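Local coordinates for protein putative citrate lyase, alfa subunit (Streptococcus mutans, PDB 2HJ0) that is a putative alpha subunit of citrate lyase, a member of the CitF family whose chain contains two mixed beta-sheets flanked by helices, at residues I67-H72 and I95-S100; I162-L167 and Q202-T207. All coordinates share one frame; numbering follows the deposited sequence.

Interaction 1. Residues I67-H72 and I95-S100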
loop_
_atom_site.group_PDB
_atom_site.type_symbol
_atom_site.label_atom_id
_atom_site.label_comp_id
_atom_site.label_asym_id
_atom_site.label_seq_id
_atom_site.Cartn_x
_atom_site.Cartn_y
_atom_site.Cartn_z
ATOM N N ILE A 67 4.360 12.487 17.796
ATOM C CA ILE A 67 4.419 12.887 16.410
ATOM C C ILE A 67 5.645 12.244 15.769
ATOM O O ILE A 67 6.594 11.872 16.462
ATOM C CB ILE A 67 4.503 14.427 16.288
ATOM C CG1 ILE A 67 5.806 14.941 16.904
ATOM C CG2 ILE A 67 3.319 15.065 16.993
ATOM C CD1 ILE A 67 5.958 16.450 16.794
ATOM N N SER A 68 5.627 12.116 14.443
ATOM C CA SER A 68 6.750 11.512 13.719
ATOM C C SER A 68 7.192 12.325 12.505
ATOM O O SER A 68 6.481 13.226 12.042
ATOM C CB SER A 68 6.379 10.099 13.267
ATOM O OG SER A 68 5.166 10.095 12.531
ATOM N N PHE A 69 8.375 11.974 11.998
ATOM C CA PHE A 69 8.991 12.618 10.832
ATOM C C PHE A 69 9.919 11.599 10.192
ATOM O O PHE A 69 10.269 10.612 10.828
ATOM C CB PHE A 69 9.853 13.824 11.231
ATOM C CG PHE A 69 9.177 14.792 12.154
ATOM C CD1 PHE A 69 9.186 14.590 13.529
ATOM C CD2 PHE A 69 8.536 15.913 11.648
ATOM C CE1 PHE A 69 8.563 15.493 14.386
ATOM C CE2 PHE A 69 7.913 16.820 12.491
ATOM C CZ PHE A 69 7.928 16.609 13.863
ATOM N N HIS A 70 10.322 11.828 8.941
ATOM C CA HIS A 70 11.247 10.904 8.303
ATOM C C HIS A 70 12.555 11.638 8.018
ATOM O O HIS A 70 12.604 12.863 8.091
ATOM C CB HIS A 70 10.663 10.334 7.019
ATOM C CG HIS A 70 10.573 11.321 5.905
ATOM N ND1 HIS A 70 9.377 11.863 5.489
ATOM C CD2 HIS A 70 11.538 11.905 5.155
ATOM C CE1 HIS A 70 9.608 12.747 4.536
ATOM N NE2 HIS A 70 10.911 12.793 4.316
ATOM N N HIS A 71 13.618 10.899 7.713
ATOM C CA HIS A 71 14.913 11.525 7.440
ATOM C C HIS A 71 15.445 11.346 6.012
ATOM O O HIS A 71 16.670 11.332 5.791
ATOM C CB HIS A 71 15.966 11.007 8.429
ATOM C CG HIS A 71 16.298 9.559 8.259
ATOM N ND1 HIS A 71 15.407 8.552 8.556
ATOM C CD2 HIS A 71 17.409 8.948 7.784
ATOM C CE1 HIS A 71 15.952 7.383 8.270
ATOM N NE2 HIS A 71 17.166 7.595 7.796
ATOM N N HIS A 72 14.550 11.235 5.037
ATOM C CA HIS A 72 15.016 11.042 3.665
ATOM C C HIS A 72 15.762 12.236 3.088
ATOM O O HIS A 72 16.514 12.094 2.128
ATOM C CB HIS A 72 13.854 10.646 2.754
ATOM C CG HIS A 72 13.495 9.198 2.837
ATOM N ND1 HIS A 72 12.282 8.757 3.317
ATOM C CD2 HIS A 72 14.184 8.090 2.482
ATOM C CE1 HIS A 72 12.236 7.438 3.252
ATOM N NE2 HIS A 72 13.377 7.007 2.745
ATOM N N ILE A 95 5.808 16.787 24.271
ATOM C CA ILE A 95 5.565 16.073 23.025
ATOM C C ILE A 95 6.536 14.927 22.876
ATOM O O ILE A 95 7.710 15.043 23.220
ATOM C CB ILE A 95 5.700 16.999 21.790
ATOM C CG1 ILE A 95 4.529 17.984 21.767
ATOM C CG2 ILE A 95 5.714 16.178 20.500
ATOM C CD1 ILE A 95 3.185 17.305 21.791
ATOM N N SER A 96 6.028 13.807 22.374
ATOM C CA SER A 96 6.851 12.623 22.171
ATOM C C SER A 96 7.265 12.572 20.699
ATOM O O SER A 96 6.426 12.487 19.809
ATOM C CB SER A 96 6.052 11.383 22.555
ATOM O OG SER A 96 6.930 10.317 22.804
ATOM N N ILE A 97 8.563 12.617 20.456
ATOM C CA ILE A 97 9.083 12.631 19.100
ATOM C C ILE A 97 9.454 11.216 18.589
ATOM O O ILE A 97 10.093 10.422 19.294
ATOM C CB ILE A 97 10.308 13.603 19.068
ATOM C CG1 ILE A 97 10.501 14.235 17.703
ATOM C CG2 ILE A 97 11.597 12.851 19.406
ATOM C CD1 ILE A 97 11.750 15.092 17.669
ATOM N N ALA A 98 9.026 10.891 17.373
ATOM C CA ALA A 98 9.326 9.582 16.805
ATOM C C ALA A 98 9.839 9.664 15.362
ATOM O O ALA A 98 9.242 9.101 14.441
ATOM C CB ALA A 98 8.096 8.678 16.882
ATOM N N PRO A 99 10.952 10.387 15.145
ATOM C CA PRO A 99 11.529 10.520 13.799
ATOM C C PRO A 99 12.237 9.230 13.377
ATOM O O PRO A 99 12.819 8.540 14.213
ATOM C CB PRO A 99 12.511 11.677 13.962
ATOM C CG PRO A 99 13.000 11.484 15.370
ATOM C CD PRO A 99 11.729 11.169 16.128
ATOM N N SER A 100 12.178 8.892 12.091
ATOM C CA SER A 100 12.859 7.698 11.603
ATOM C C SER A 100 14.355 7.796 11.935
ATOM O O SER A 100 15.005 6.775 12.139
ATOM C CB SER A 100 12.640 7.527 10.105
ATOM O OG SER A 100 13.041 8.669 9.383
#
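I67 and I95 meet on one face of a parallel strand pair, their side chains crossing at about a right angle. CG1 of I67 stands between its backbone N and carbonyl carbon (chi1 64°), and the methyl beyond it, CD1, lies 3.7 Å from CG2 of I95, bump against branch. Further along the same face, the F69 ring presents its edge to I97: CE1 is 4.0 Å from CG1 of I97, and CB of P99 also lies near the ring plane. Branched aliphatics and a flat ring suit this buried, water-poor surface. On the other face S68 and A98 bring two small side chains together, CB to CB 4.2 Å apart. Main-chain bonds I67 N to S96 O and A98 N to I67 O fix the register; S100 N to F69 O continues it past P99, whose nitrogen has no hydrogen to give. S100 OG is hydrogen-bonded to H71 ND1 at the imidazole edge, though the modelled 2.5 Å is too short to take at face value. In this beta-alpha-beta unit L84 of helix 79-89 touches both I67 and F69, M80 and V83 add to the cover of F69, strand 118-123 flanks 95-99, and strand 164-169 flanks 66-69.

Interaction 2. Residues I162-L167 and Q202-T207; sequences IDVAFL and QVVIVT
The F166 ring and the V204 side chain run alongside each other, both leaving the same face of the sheet from neighbouring parallel strands. CD1 of the ring comes to 3.8 Å from CB of V204, and CE1 reaches 4.1 Å from its CG2, an oblique approach in which CB and the methyls of V204 fit against the CD1-CE1 bond. From the ring's own strand, CG1 of V164, anti to the backbone N (chi1 -178°), stands over one face nearer the rim than the centre, 3.4 Å above the plane of the ring. That same methyl reaches across to CG2 of V204, so two valines and a phenylalanine form one apolar patch, to which Q202 adds its aliphatic CB. Beta-branched valine suits such a place because its extended backbone is favoured and its two methyls fill space close to the main chain.

Both strands belong to the largely parallel sheet of an alpha/beta fold, where 164-169 lies between 66-69 and 202-207, and 227-230 lies beyond 202-207. On the opposite face, L167 and V203 cross obliquely, with CD1 of L167 at 4.2 Å from CG1 of V203. A165, with only a methyl, sits where S68 of strand 66-69 and V203 both come close. Helix 191-199 covers this face, A197 touching both L167 and V203.

The backbones run only 15° from parallel, and five main-chain bonds join them, from Q202 N to D163 O through to V206 N to L167 O. The bond from V204 N to A165 O is nearly straight, 176° at the hydrogen. The D163 side chain leaves its backbone away from 202-207, and OD2 accepts a hydrogen bond from the backbone N of T66.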
loop_
_atom_site.group_PDB
_atom_site.type_symbol
_atom_site.label_atom_id
_atom_site.label_comp_id
_atom_site.label_asym_id
_atom_site.label_seq_id
_atom_site.Cartn_x
_atom_site.Cartn_y
_atom_site.Cartn_z
ATOM N N ILE A 162 1.513 6.681 16.657
ATOM C CA ILE A 162 1.692 8.046 16.199
ATOM C C ILE A 162 0.398 8.829 16.109
ATOM O O ILE A 162 -0.538 8.424 15.426
ATOM C CB ILE A 162 2.383 8.068 14.828
ATOM C CG1 ILE A 162 3.664 7.237 14.885
ATOM C CG2 ILE A 162 2.725 9.500 14.435
ATOM C CD1 ILE A 162 4.327 7.042 13.525
ATOM N N ASP A 163 0.345 9.959 16.804
ATOM C CA ASP A 163 -0.851 10.792 16.773
ATOM C C ASP A 163 -0.885 11.590 15.484
ATOM O O ASP A 163 -1.884 11.606 14.768
ATOM C CB ASP A 163 -0.877 11.752 17.959
ATOM C CG ASP A 163 -1.198 11.056 19.254
ATOM O OD1 ASP A 163 -2.325 10.511 19.366
ATOM O OD2 ASP A 163 -0.326 11.047 20.157
ATOM N N VAL A 164 0.216 12.263 15.190
ATOM C CA VAL A 164 0.286 13.058 13.985
ATOM C C VAL A 164 1.636 12.871 13.334
ATOM O O VAL A 164 2.677 12.999 13.981
ATOM C CB VAL A 164 0.112 14.556 14.276
ATOM C CG1 VAL A 164 0.147 15.347 12.976
ATOM C CG2 VAL A 164 -1.182 14.792 15.002
ATOM N N ALA A 165 1.618 12.567 12.045
ATOM C CA ALA A 165 2.859 12.394 11.314
ATOM C C ALA A 165 3.029 13.555 10.354
ATOM O O ALA A 165 2.185 13.785 9.487
ATOM C CB ALA A 165 2.848 11.090 10.558
ATOM N N PHE A 166 4.116 14.299 10.525
ATOM C CA PHE A 166 4.416 15.410 9.643
ATOM C C PHE A 166 5.445 14.896 8.658
ATOM O O PHE A 166 6.613 14.780 9.008
ATOM C CB PHE A 166 4.977 16.557 10.452
ATOM C CG PHE A 166 4.005 17.112 11.438
ATOM C CD1 PHE A 166 3.038 18.019 11.041
ATOM C CD2 PHE A 166 4.051 16.717 12.770
ATOM C CE1 PHE A 166 2.133 18.526 11.963
ATOM C CE2 PHE A 166 3.147 17.218 13.695
ATOM C CZ PHE A 166 2.191 18.120 13.298
ATOM N N LEU A 167 5.004 14.577 7.440
ATOM C CA LEU A 167 5.893 14.031 6.413
ATOM C C LEU A 167 6.251 14.990 5.271
ATOM O O LEU A 167 5.375 15.618 4.686
ATOM C CB LEU A 167 5.271 12.766 5.805
ATOM C CG LEU A 167 4.725 11.720 6.775
ATOM C CD1 LEU A 167 4.156 10.531 6.001
ATOM C CD2 LEU A 167 5.845 11.270 7.715
ATOM N N GLN A 202 -3.289 10.722 12.250
ATOM C CA GLN A 202 -3.407 11.848 11.360
ATOM C C GLN A 202 -2.071 12.080 10.659
ATOM O O GLN A 202 -1.000 12.040 11.285
ATOM C CB GLN A 202 -3.842 13.089 12.131
ATOM C CG GLN A 202 -5.331 13.213 12.205
ATOM C CD GLN A 202 -5.756 14.556 12.672
ATOM O OE1 GLN A 202 -5.492 14.939 13.804
ATOM N NE2 GLN A 202 -6.421 15.299 11.802
ATOM N N VAL A 203 -2.150 12.301 9.349
ATOM C CA VAL A 203 -0.974 12.532 8.522
ATOM C C VAL A 203 -1.032 13.898 7.853
ATOM O O VAL A 203 -2.021 14.247 7.208
ATOM C CB VAL A 203 -0.846 11.423 7.425
ATOM C CG1 VAL A 203 0.203 11.803 6.385
ATOM C CG2 VAL A 203 -0.484 10.086 8.077
ATOM N N VAL A 204 0.035 14.669 8.023
ATOM C CA VAL A 204 0.151 15.995 7.425
ATOM C C VAL A 204 1.367 15.968 6.504
ATOM O O VAL A 204 2.489 15.880 6.994
ATOM C CB VAL A 204 0.404 17.075 8.500
ATOM C CG1 VAL A 204 0.771 18.394 7.840
ATOM C CG2 VAL A 204 -0.816 17.257 9.348
ATOM N N ILE A 205 1.173 16.013 5.188
ATOM C CA ILE A 205 2.347 16.019 4.323
ATOM C C ILE A 205 2.656 17.480 3.975
ATOM O O ILE A 205 1.748 18.259 3.666
ATOM C CB ILE A 205 2.172 15.159 2.993
ATOM C CG1 ILE A 205 1.348 15.917 1.967
ATOM C CG2 ILE A 205 1.544 13.800 3.271
ATOM C CD1 ILE A 205 2.217 16.595 0.982
ATOM N N VAL A 206 3.933 17.851 4.069
ATOM C CA VAL A 206 4.395 19.213 3.783
ATOM C C VAL A 206 5.162 19.161 2.469
ATOM O O VAL A 206 6.260 18.589 2.391
ATOM C CB VAL A 206 5.353 19.719 4.894
ATOM C CG1 VAL A 206 5.652 21.208 4.705
ATOM C CG2 VAL A 206 4.753 19.434 6.245
ATOM N N THR A 207 4.584 19.746 1.430
ATOM C CA THR A 207 5.243 19.705 0.144
ATOM C C THR A 207 5.898 21.001 -0.233
ATOM O O THR A 207 5.565 22.083 0.265
ATOM C CB THR A 207 4.290 19.312 -0.997
ATOM O OG1 THR A 207 5.051 19.013 -2.180
ATOM C CG2 THR A 207 3.323 20.435 -1.282
#

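Interactions 1 and 2 are consecutive strand pairs of one sheet, their centres about 10 Å apart. Strands 66-69 and 164-169 are the inner neighbours that join them: S68 N lies 3.1 Å from V164 O and S68 O lies 3.0 Å from F166 N, both probable hydrogen bonds. The hydroxyl of the small S68 also packs beside CB of A165, and is hydrogen-bonded to D196 of helix 191-199, the helix that covers L167 and V203. A bound citric acid molecule, probably from the crystallisation liquor, lies about 3 Å from the side chain of H71, beyond strand 66-69 in interaction 1.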